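Long-range contacts in putative esterase Rv1847/MT1895 (Mycobacterium tuberculosis, PDB 3S4K), which probably hydrolyses acyl-CoA thioesters, perhaps 1,4-dihydroxy-2-naphthoyl-CoA, as a hotdog-fold thioesterase of the PaaI family: residues A70-L75 / Q115-L119; S83-N89 / Q134-L140; N90-R95 / R128-Q134. All coordinates share one frame; numbering follows the deposited sequence.

Contact 1 is the buried one: the C-terminal end of helix 56-75 lies on strand 115-123, and side chains do the work, with a glutamine and a tryptophan reaching the helix. Contacts 2 and 3 are successive lengths of a single antiparallel ladder between strands 83-93 and 129-140, sharing Gln134; both are partly buried, rest on backbone hydrogen bonds, and border the second subunit, where the sheet continues. Strands 115-123 and 129-140 are neighbours in the sheet, so contact 1 adjoins contact 2, joined to it by Gln116 and Asn139. Contact 3 ends the ladder in exposed loop residues, water and arginines.

Contact 1: residues A70-L75 / Q115-L119; sequences AAFAWL and QQLWL
Gln116 extends from strand 115-119 to helix 70-75 and meets the helix with its terminal amide. Its CB points toward the helix, CG stands beside the backbone N (chi1 -44°), and the chain runs on extended; CB and CG only span the gap, and contacts begin at CD. Gln116 CD lies 3.6 Å from Trp74 CE3 and also rests against Ala71 CB. At the tip the two branches part. OE1 touches Ala71 CB at 3.5 Å and accepts a hydrogen bond from Trp118 NE1 of its own strand (2.9 Å), the donor lying above the carbonyl plane. Gln116 NE2 gives a hydrogen bond to Ala71 O (3.0 Å, 162° at the hydrogen). The same NE2 meets the edge of the Trp74 ring, close to the ring plane. Ala71 O already takes the helical bond from Leu75 N, and the two donors reach it from opposite faces of its plane. NE2 also bonds Asn139 OD1 of the adjacent strand. The amide and the Trp74 ring are turned 63° apart.

Trp118, two residues on, points to the same side of the strand. Ala70 CB sits over one face of its six-membered ring, 3.6 Å from the centroid and almost on the ring normal, a CH-pi contact. Ala71 CB approaches NE1 obliquely at 3.5 Å, and Trp74 CB comes to the edge of the ring.

This is the hotdog arrangement, a long helix wrapped by an antiparallel sheet, at the helix's C-terminal end. Small alanines let the indole lie close against the helix, while the Gln116 amide links the indole N-H to a helix carbonyl; the polar atoms of this mostly buried interface are paired through that amide, with Asn139 completing the chain of bonds.

Contact 2: residues S83-N89 / Q134-L140; sequences SVVGVNN and QVRLQNL. With EDO (1,2-ethanediol), chain C.
Arg136 O is gripped by two backbone N-H groups, Val87 N at 2.8 Å and Asn88 N at 3.2 Å, because a classic beta bulge at Val87-Asn88 sets two residues against one. The bulge interrupts the antiparallel pairing of strands 83-89 and 134-140 in the hotdog sheet and shifts the register by one residue. Asn88, the second bulge residue, takes Arg136 N on its O; on the far side of Gly86, Val85 pairs with Gln138 and Ser83 with Leu140 through reciprocal bonds, the shortest from Leu140 N to Ser83 O (2.7 Å).

The face bearing Val84, Leu137 and Val135 turns to helix 56-75. There Val84 CG2 meets Leu137 CD2 at 3.8 Å, and Val84 CG1 lies beside Asn139 OD1, which bonds Gln116 NE2. Asn89 ND2 touches Val135 CG2 and is held by Cys60 O and Glu64 OE1 of the helix. On the reverse face, Val85 CG1 lies beside Gln138 CB (3.5 Å) and also packs on Leu140 CD1.

At the bulge, with Val87 CG1 anti to the carbonyl carbon (chi1 -59°), Val87 CG2 rests on Arg136 CG at 3.6 Å; the arginine then bends at chi3 and its NH1 bonds Gln115 OE1. Gly86 N donates to O1 of an ethanediol (3.0 Å), probably from the crystallisation liquor, which also bonds Ser96 OG of the second subunit.

Toward that subunit the sheet runs on: Asn88 and Asn89 pair with its strand, and Asn88 ND2 binds Asn90 OD1 and Asp92 OD1 there. Asn88 OD1 accepts from a water at 2.7 Å, which also donates to Gln134 O.

Contact 3: residues N90-R95 / R128-Q134; sequences NTDFVR and RVVARGQ. With EDO (1,2-ethanediol), chain D.
Asp92 N donates to Arg132 O at 2.7 Å, and Arg132 N returns a bond to Asp92 O, one of two reciprocal pairs in this antiparallel ladder of the hotdog sheet. Asn90 and Gln134 form the other, with Gln134 N on Asn90 O at 2.9 Å. Between them Thr91 faces Gly133, whose CA comes within 3.1 Å of Asn90 O as a CA-H...O contact.

Beyond Phe93 the regular pairing gives way to a bifurcated acceptor: Val130 O takes Val94 N (2.9 Å) and Arg95 N (3.3 Å), both from the same face of its plane. On its other edge the strand carries a classic beta bulge, Val130 and Ala131 opposite Ile122 of strand 115-123. Phe93 O is satisfied by the hydroxyl O1 of a bound ethanediol, probably from the crystallisation liquor.

Asn90 OD1 and Asp92 OD1 turn to the second subunit, whose Asn88 ND2 serves both; Thr91 OG1, buried on the helix side, bonds Asn89 OD1 in its own chain. Asp92 OD2 takes a water at 2.6 Å that in turn accepts from Arg132 NH1, so the aspartate and arginine are bridged rather than in direct contact.

At the exposed end, in one of two conformers of Arg95, Arg128 CD lies over one face of its guanidinium. Val129 O accepts a hydrogen bond from a water at 2.8 Å.

Contact 1: residues A70-L75 / Q115-L119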
loop_
_atom_site.group_PDB
_atom_site.type_symbol
_atom_site.label_atom_id
_atom_site.label_comp_id
_atom_site.label_asym_id
_atom_site.label_seq_id
_atom_site.Cartn_x
_atom_site.Cartn_y
_atom_site.Cartn_z
ATOM N N ALA A 70 -8.429 7.197 -11.990
ATOM C CA ALA A 70 -9.847 7.099 -12.360
ATOM C C ALA A 70 -10.626 8.255 -11.701
ATOM O O ALA A 70 -11.471 8.924 -12.333
ATOM C CB ALA A 70 -10.435 5.737 -11.940
ATOM N N ALA A 71 -10.332 8.487 -10.428
ATOM C CA ALA A 71 -11.046 9.508 -9.651
ATOM C C ALA A 71 -10.797 10.901 -10.208
ATOM O O ALA A 71 -11.713 11.706 -10.335
ATOM C CB ALA A 71 -10.667 9.415 -8.175
ATOM N N PHE A 72 -9.552 11.175 -10.574
ATOM C CA PHE A 72 -9.222 12.456 -11.163
ATOM C C PHE A 72 -9.914 12.622 -12.517
ATOM O O PHE A 72 -10.448 13.680 -12.823
ATOM C CB PHE A 72 -7.729 12.568 -11.325
ATOM C CG PHE A 72 -7.292 13.887 -11.842
ATOM C CD1 PHE A 72 -6.981 14.920 -10.966
ATOM C CD2 PHE A 72 -7.174 14.106 -13.212
ATOM C CE1 PHE A 72 -6.553 16.164 -11.446
ATOM C CE2 PHE A 72 -6.752 15.345 -13.699
ATOM C CZ PHE A 72 -6.453 16.378 -12.818
ATOM N N ALA A 73 -9.917 11.562 -13.318
ATOM C CA ALA A 73 -10.587 11.608 -14.604
ATOM C C ALA A 73 -12.075 11.883 -14.467
ATOM O O ALA A 73 -12.616 12.678 -15.218
ATOM C CB ALA A 73 -10.350 10.309 -15.408
ATOM N N TRP A 74 -12.744 11.230 -13.529
ATOM C CA TRP A 74 -14.168 11.472 -13.348
ATOM C C TRP A 74 -14.410 12.911 -12.871
ATOM O O TRP A 74 -15.282 13.603 -13.401
ATOM C CB TRP A 74 -14.784 10.474 -12.371
ATOM C CG TRP A 74 -16.230 10.712 -12.166
ATOM C CD1 TRP A 74 -17.247 10.300 -12.973
ATOM C CD2 TRP A 74 -16.830 11.468 -11.109
ATOM N NE1 TRP A 74 -18.466 10.718 -12.454
ATOM C CE2 TRP A 74 -18.227 11.436 -11.310
ATOM C CE3 TRP A 74 -16.322 12.137 -9.983
ATOM C CZ2 TRP A 74 -19.113 12.081 -10.457
ATOM C CZ3 TRP A 74 -17.226 12.768 -9.116
ATOM C CH2 TRP A 74 -18.596 12.734 -9.364
ATOM N N LEU A 75 -13.645 13.365 -11.879
ATOM C CA LEU A 75 -13.894 14.679 -11.319
ATOM C C LEU A 75 -13.811 15.763 -12.396
ATOM O O LEU A 75 -14.572 16.724 -12.379
ATOM C CB LEU A 75 -12.902 14.998 -10.208
ATOM C CG LEU A 75 -13.129 16.301 -9.425
ATOM C CD1 LEU A 75 -14.483 16.357 -8.771
ATOM C CD2 LEU A 75 -12.029 16.473 -8.362
ATOM N N GLN A 115 -16.762 13.171 -1.932
ATOM C CA GLN A 115 -15.878 11.973 -1.928
ATOM C C GLN A 115 -16.143 11.025 -3.095
ATOM O O GLN A 115 -17.207 11.087 -3.743
ATOM C CB GLN A 115 -15.992 11.204 -0.597
ATOM C CG GLN A 115 -15.738 12.092 0.678
ATOM C CD GLN A 115 -15.446 11.280 1.947
ATOM O OE1 GLN A 115 -14.898 10.206 1.888
ATOM N NE2 GLN A 115 -15.799 11.833 3.108
ATOM N N GLN A 116 -15.157 10.161 -3.342
ATOM C CA GLN A 116 -15.291 9.034 -4.230
ATOM C C GLN A 116 -14.785 7.776 -3.554
ATOM O O GLN A 116 -13.871 7.816 -2.720
ATOM C CB GLN A 116 -14.568 9.234 -5.574
ATOM C CG GLN A 116 -14.750 10.589 -6.213
ATOM C CD GLN A 116 -14.107 10.685 -7.570
ATOM O OE1 GLN A 116 -14.181 9.729 -8.370
ATOM N NE2 GLN A 116 -13.463 11.832 -7.852
ATOM N N LEU A 117 -15.361 6.657 -3.967
ATOM C CA LEU A 117 -14.947 5.360 -3.513
ATOM C C LEU A 117 -14.798 4.470 -4.759
ATOM O O LEU A 117 -15.761 4.308 -5.535
ATOM C CB LEU A 117 -15.956 4.824 -2.477
ATOM C CG LEU A 117 -15.585 3.503 -1.801
ATOM C CD1 LEU A 117 -14.404 3.680 -0.878
ATOM C CD2 LEU A 117 -16.769 2.875 -1.064
ATOM N N TRP A 118 -13.607 3.898 -4.961
ATOM C CA TRP A 118 -13.288 3.059 -6.118
ATOM C C TRP A 118 -12.813 1.670 -5.678
ATOM O O TRP A 118 -12.101 1.549 -4.683
ATOM C CB TRP A 118 -12.182 3.682 -6.981
ATOM C CG TRP A 118 -12.667 4.900 -7.735
ATOM C CD1 TRP A 118 -12.763 6.160 -7.269
ATOM C CD2 TRP A 118 -13.126 4.937 -9.089
ATOM N NE1 TRP A 118 -13.241 7.004 -8.244
ATOM C CE2 TRP A 118 -13.498 6.271 -9.370
ATOM C CE3 TRP A 118 -13.275 3.971 -10.087
ATOM C CZ2 TRP A 118 -13.981 6.667 -10.624
ATOM C CZ3 TRP A 118 -13.787 4.360 -11.309
ATOM C CH2 TRP A 118 -14.123 5.699 -11.572
ATOM N N LEU A 119 -13.229 0.633 -6.417
ATOM C CA LEU A 119 -12.766 -0.749 -6.233
ATOM C C LEU A 119 -11.735 -1.078 -7.316
ATOM O O LEU A 119 -11.969 -0.834 -8.508
ATOM C CB LEU A 119 -13.935 -1.723 -6.380
ATOM C CG LEU A 119 -13.563 -3.191 -6.527
ATOM C CD1 LEU A 119 -12.942 -3.675 -5.233
ATOM C CD2 LEU A 119 -14.813 -4.020 -6.855
#

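Contact 2: residues S83-N89 / Q134-L140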
loop_
_atom_site.group_PDB
_atom_site.type_symbol
_atom_site.label_atom_id
_atom_site.label_comp_id
_atom_site.label_asym_id
_atom_site.label_seq_id
_atom_site.Cartn_x
_atom_site.Cartn_y
_atom_site.Cartn_z
ATOM N N SER A 83 -9.158 18.514 -7.897
ATOM C CA SER A 83 -8.164 17.465 -7.710
ATOM C C SER A 83 -8.653 16.486 -6.647
ATOM O O SER A 83 -9.719 16.670 -6.045
ATOM C CB SER A 83 -6.807 18.049 -7.326
ATOM O OG SER A 83 -6.915 18.814 -6.154
ATOM N N VAL A 84 -7.888 15.431 -6.451
ATOM C CA VAL A 84 -8.253 14.404 -5.466
ATOM C C VAL A 84 -7.110 14.080 -4.527
ATOM O O VAL A 84 -5.932 14.210 -4.866
ATOM C CB VAL A 84 -8.775 13.096 -6.136
ATOM C CG1 VAL A 84 -9.945 13.398 -7.060
ATOM C CG2 VAL A 84 -7.671 12.401 -6.958
ATOM N N VAL A 85 -7.475 13.629 -3.339
ATOM C CA VAL A 85 -6.506 13.204 -2.348
ATOM C C VAL A 85 -7.001 11.940 -1.698
ATOM O O VAL A 85 -8.152 11.861 -1.290
ATOM C CB VAL A 85 -6.268 14.316 -1.293
ATOM C CG1 VAL A 85 -7.562 14.709 -0.592
ATOM C CG2 VAL A 85 -5.223 13.868 -0.255
ATOM N N GLY A 86 -6.147 10.925 -1.635
ATOM C CA GLY A 86 -6.551 9.710 -0.946
ATOM C C GLY A 86 -6.749 9.935 0.545
ATOM O O GLY A 86 -5.980 10.683 1.184
ATOM N N VAL A 87 -7.762 9.289 1.106
ATOM C CA VAL A 87 -7.871 9.246 2.575
ATOM C C VAL A 87 -7.867 7.842 3.155
ATOM O O VAL A 87 -7.484 7.687 4.301
ATOM C CB VAL A 87 -9.041 10.080 3.143
ATOM C CG1 VAL A 87 -8.891 11.550 2.736
ATOM C CG2 VAL A 87 -10.398 9.484 2.686
ATOM N N ASN A 88 -8.305 6.822 2.417
ATOM C CA ASN A 88 -8.226 5.453 2.947
ATOM C C ASN A 88 -7.987 4.471 1.827
ATOM O O ASN A 88 -8.551 4.618 0.755
ATOM C CB ASN A 88 -9.481 5.100 3.747
ATOM C CG ASN A 88 -9.477 3.657 4.270
ATOM O OD1 ASN A 88 -9.974 2.747 3.599
ATOM N ND2 ASN A 88 -8.881 3.446 5.441
ATOM N N ASN A 89 -7.139 3.487 2.087
ATOM C CA ASN A 89 -6.841 2.400 1.144
ATOM C C ASN A 89 -6.920 1.098 1.925
ATOM O O ASN A 89 -6.151 0.893 2.900
ATOM C CB ASN A 89 -5.449 2.572 0.503
ATOM C CG ASN A 89 -5.037 1.397 -0.416
ATOM O OD1 ASN A 89 -5.183 0.203 -0.077
ATOM N ND2 ASN A 89 -4.416 1.749 -1.563
ATOM N N GLN A 134 -10.192 -1.169 -1.933
ATOM C CA GLN A 134 -11.052 -0.007 -2.123
ATOM C C GLN A 134 -10.327 1.205 -1.638
ATOM O O GLN A 134 -9.730 1.166 -0.571
ATOM C CB GLN A 134 -12.358 -0.170 -1.383
ATOM C CG GLN A 134 -13.050 -1.376 -1.922
ATOM C CD GLN A 134 -14.356 -1.679 -1.299
ATOM O OE1 GLN A 134 -14.832 -0.977 -0.406
ATOM N NE2 GLN A 134 -14.959 -2.757 -1.769
ATOM N N VAL A 135 -10.405 2.268 -2.431
ATOM C CA VAL A 135 -9.772 3.525 -2.126
ATOM C C VAL A 135 -10.815 4.620 -1.985
ATOM O O VAL A 135 -11.632 4.816 -2.890
ATOM C CB VAL A 135 -8.756 3.884 -3.226
ATOM C CG1 VAL A 135 -8.031 5.197 -2.898
ATOM C CG2 VAL A 135 -7.770 2.738 -3.424
ATOM N N ARG A 136 -10.758 5.330 -0.857
ATOM C CA ARG A 136 -11.641 6.458 -0.579
ATOM C C ARG A 136 -10.840 7.728 -0.803
ATOM O O ARG A 136 -9.723 7.858 -0.277
ATOM C CB ARG A 136 -12.170 6.382 0.841
ATOM C CG ARG A 136 -13.062 7.566 1.251
ATOM C CD ARG A 136 -13.593 7.384 2.638
ATOM N NE ARG A 136 -14.646 6.377 2.667
ATOM C CZ ARG A 136 -15.913 6.575 2.304
ATOM N NH1 ARG A 136 -16.335 7.751 1.843
ATOM N NH2 ARG A 136 -16.765 5.552 2.348
ATOM N N LEU A 137 -11.401 8.642 -1.597
ATOM C CA LEU A 137 -10.744 9.894 -1.938
ATOM C C LEU A 137 -11.629 11.079 -1.587
ATOM O O LEU A 137 -12.844 10.994 -1.665
ATOM C CB LEU A 137 -10.402 9.935 -3.431
ATOM C CG LEU A 137 -9.441 8.839 -3.907
ATOM C CD1 LEU A 137 -10.240 7.723 -4.586
ATOM C CD2 LEU A 137 -8.270 9.399 -4.777
ATOM N N GLN A 138 -10.985 12.189 -1.237
ATOM C CA GLN A 138 -11.628 13.479 -1.150
ATOM C C GLN A 138 -11.482 14.240 -2.457
ATOM O O GLN A 138 -10.388 14.294 -3.028
ATOM C CB GLN A 138 -10.950 14.318 -0.050
ATOM C CG GLN A 138 -11.661 14.311 1.221
ATOM C CD GLN A 138 -11.051 15.255 2.262
ATOM O OE1 GLN A 138 -10.374 16.259 1.953
ATOM N NE2 GLN A 138 -11.299 14.934 3.498
ATOM N N ASN A 139 -12.569 14.843 -2.924
ATOM C CA ASN A 139 -12.503 15.797 -4.023
ATOM C C ASN A 139 -12.128 17.167 -3.461
ATOM O O ASN A 139 -12.717 17.601 -2.494
ATOM C CB ASN A 139 -13.852 15.891 -4.719
ATOM C CG ASN A 139 -14.270 14.574 -5.369
ATOM O OD1 ASN A 139 -13.427 13.815 -5.871
ATOM N ND2 ASN A 139 -15.581 14.299 -5.359
ATOM N N LEU A 140 -11.171 17.839 -4.092
ATOM C CA LEU A 140 -10.698 19.149 -3.664
ATOM C C LEU A 140 -11.061 20.145 -4.735
ATOM O O LEU A 140 -10.868 19.871 -5.911
ATOM C CB LEU A 140 -9.187 19.125 -3.515
ATOM C CG LEU A 140 -8.636 18.131 -2.500
ATOM C CD1 LEU A 140 -7.099 18.048 -2.628
ATOM C CD2 LEU A 140 -9.067 18.512 -1.084
HETATM C C1 EDO C . -2.954 10.411 -0.436
HETATM O O1 EDO C . -3.186 10.742 -1.825
HETATM C C2 EDO C . -1.593 10.928 0.032
HETATM O O2 EDO C . -1.591 12.343 0.272
HETATM O O HOH W 1 -11.612 2.520 1.463
#

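Contact 3: residues N90-R95 / R128-Q134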
loop_
_atom_site.group_PDB
_atom_site.type_symbol
_atom_site.label_atom_id
_atom_site.label_comp_id
_atom_site.label_asym_id
_atom_site.label_seq_id
_atom_site.Cartn_x
_atom_site.Cartn_y
_atom_site.Cartn_z
ATOM N N ASN A 90 -7.857 0.237 1.527
ATOM C CA ASN A 90 -8.143 -0.999 2.251
ATOM C C ASN A 90 -8.046 -2.133 1.261
ATOM O O ASN A 90 -8.929 -2.297 0.418
ATOM C CB ASN A 90 -9.528 -0.944 2.889
ATOM C CG ASN A 90 -9.756 -2.079 3.869
ATOM O OD1 ASN A 90 -9.270 -3.159 3.673
ATOM N ND2 ASN A 90 -10.490 -1.812 4.943
ATOM N N THR A 91 -6.930 -2.874 1.362
ATOM C CA THR A 91 -6.552 -3.895 0.396
ATOM C C THR A 91 -6.544 -5.258 1.040
ATOM O O THR A 91 -5.976 -5.450 2.130
ATOM C CB THR A 91 -5.148 -3.627 -0.171
ATOM O OG1 THR A 91 -5.195 -2.422 -0.920
ATOM C CG2 THR A 91 -4.749 -4.779 -1.060
ATOM N N ASP A 92 -7.165 -6.212 0.353
ATOM C CA ASP A 92 -7.148 -7.612 0.777
ATOM C C ASP A 92 -6.209 -8.344 -0.156
ATOM O O ASP A 92 -6.253 -8.154 -1.377
ATOM C CB ASP A 92 -8.555 -8.220 0.700
ATOM C CG ASP A 92 -9.499 -7.605 1.680
ATOM O OD1 ASP A 92 -9.318 -7.796 2.925
ATOM O OD2 ASP A 92 -10.430 -6.911 1.228
ATOM N N PHE A 93 -5.336 -9.144 0.439
ATOM C CA PHE A 93 -4.391 -9.963 -0.282
ATOM C C PHE A 93 -4.973 -11.359 -0.405
ATOM O O PHE A 93 -5.400 -11.954 0.584
ATOM C CB PHE A 93 -3.075 -10.004 0.480
ATOM C CG PHE A 93 -2.517 -8.646 0.792
ATOM C CD1 PHE A 93 -2.171 -7.760 -0.232
ATOM C CD2 PHE A 93 -2.353 -8.241 2.104
ATOM C CE1 PHE A 93 -1.649 -6.519 0.050
ATOM C CE2 PHE A 93 -1.827 -6.988 2.391
ATOM C CZ PHE A 93 -1.485 -6.116 1.353
ATOM N N VAL A 94 -4.955 -11.904 -1.618
ATOM C CA VAL A 94 -5.643 -13.137 -1.905
ATOM C C VAL A 94 -4.723 -14.300 -2.248
ATOM O O VAL A 94 -4.944 -15.394 -1.755
ATOM C CB VAL A 94 -6.686 -12.913 -3.049
ATOM C CG1 VAL A 94 -7.489 -14.180 -3.334
ATOM C CG2 VAL A 94 -7.631 -11.768 -2.688
ATOM N N ARG A 95 -3.693 -14.068 -3.068
ATOM C CA ARG A 95 -2.843 -15.145 -3.583
ATOM C C ARG A 95 -1.430 -14.636 -3.780
ATOM O O ARG A 95 -1.223 -13.521 -4.244
ATOM C CB ARG A 95 -3.380 -15.683 -4.923
ATOM C CG ARG A 95 -2.604 -16.897 -5.476
ATOM C CD ARG A 95 -3.245 -17.479 -6.728
ATOM N NE ARG A 95 -4.468 -18.219 -6.438
ATOM C CZ ARG A 95 -4.497 -19.438 -5.909
ATOM N NH1 ARG A 95 -3.366 -20.056 -5.599
ATOM N NH2 ARG A 95 -5.658 -20.037 -5.684
ATOM N N ARG A 128 -6.568 -15.247 -12.037
ATOM C CA ARG A 128 -6.843 -15.411 -10.615
ATOM C C ARG A 128 -6.591 -14.086 -9.904
ATOM O O ARG A 128 -5.618 -13.379 -10.199
ATOM C CB ARG A 128 -5.973 -16.528 -9.988
ATOM C CG ARG A 128 -6.278 -17.915 -10.559
ATOM C CD ARG A 128 -5.574 -19.017 -9.822
ATOM N NE ARG A 128 -6.131 -20.332 -10.155
ATOM C CZ ARG A 128 -5.784 -21.065 -11.218
ATOM N NH1 ARG A 128 -4.888 -20.618 -12.094
ATOM N NH2 ARG A 128 -6.339 -22.258 -11.413
ATOM N N VAL A 129 -7.479 -13.761 -8.975
ATOM C CA VAL A 129 -7.317 -12.544 -8.191
ATOM C C VAL A 129 -6.165 -12.733 -7.212
ATOM O O VAL A 129 -6.130 -13.708 -6.454
ATOM C CB VAL A 129 -8.614 -12.178 -7.436
ATOM C CG1 VAL A 129 -8.410 -10.959 -6.552
ATOM C CG2 VAL A 129 -9.766 -11.907 -8.424
ATOM N N VAL A 130 -5.232 -11.788 -7.243
ATOM C CA VAL A 130 -4.102 -11.742 -6.311
ATOM C C VAL A 130 -4.292 -10.723 -5.191
ATOM O O VAL A 130 -3.813 -10.963 -4.068
ATOM C CB VAL A 130 -2.719 -11.543 -7.033
ATOM C CG1 VAL A 130 -2.396 -12.743 -7.923
ATOM C CG2 VAL A 130 -2.664 -10.268 -7.832
ATOM N N ALA A 131 -4.991 -9.625 -5.461
ATOM C CA ALA A 131 -5.313 -8.602 -4.459
ATOM C C ALA A 131 -6.538 -7.819 -4.925
ATOM O O ALA A 131 -6.814 -7.755 -6.139
ATOM C CB ALA A 131 -4.109 -7.666 -4.217
ATOM N N ARG A 132 -7.271 -7.227 -3.986
ATOM C CA ARG A 132 -8.485 -6.449 -4.295
ATOM C C ARG A 132 -8.586 -5.403 -3.216
ATOM O O ARG A 132 -8.354 -5.717 -2.051
ATOM C CB ARG A 132 -9.704 -7.371 -4.291
ATOM C CG ARG A 132 -11.088 -6.751 -4.555
ATOM C CD ARG A 132 -12.179 -7.804 -4.247
ATOM N NE ARG A 132 -13.517 -7.392 -4.680
ATOM C CZ ARG A 132 -14.308 -6.573 -3.997
ATOM N NH1 ARG A 132 -13.901 -6.053 -2.842
ATOM N NH2 ARG A 132 -15.509 -6.260 -4.468
ATOM N N GLY A 133 -8.911 -4.173 -3.577
ATOM C CA GLY A 133 -8.896 -3.092 -2.592
ATOM C C GLY A 133 -9.868 -1.981 -2.932
ATOM O O GLY A 133 -10.297 -1.855 -4.089
ATOM N N GLN A 134 -10.192 -1.169 -1.933
ATOM C CA GLN A 134 -11.052 -0.007 -2.123
ATOM C C GLN A 134 -10.327 1.205 -1.638
ATOM O O GLN A 134 -9.730 1.166 -0.571
ATOM C CB GLN A 134 -12.358 -0.170 -1.383
ATOM C CG GLN A 134 -13.050 -1.376 -1.922
ATOM C CD GLN A 134 -14.356 -1.679 -1.299
ATOM O OE1 GLN A 134 -14.832 -0.977 -0.406
ATOM N NE2 GLN A 134 -14.959 -2.757 -1.769
HETATM C C1 EDO D . -8.401 -13.232 1.099
HETATM O O1 EDO D . -7.931 -11.976 1.595
HETATM C C2 EDO D . -7.615 -14.378 1.718
HETATM O O2 EDO D . -7.845 -14.435 3.137
HETATM O O HOH W 2 -11.557 -6.637 -1.046
HETATM O O HOH W 3 -7.228 -16.281 -6.493
#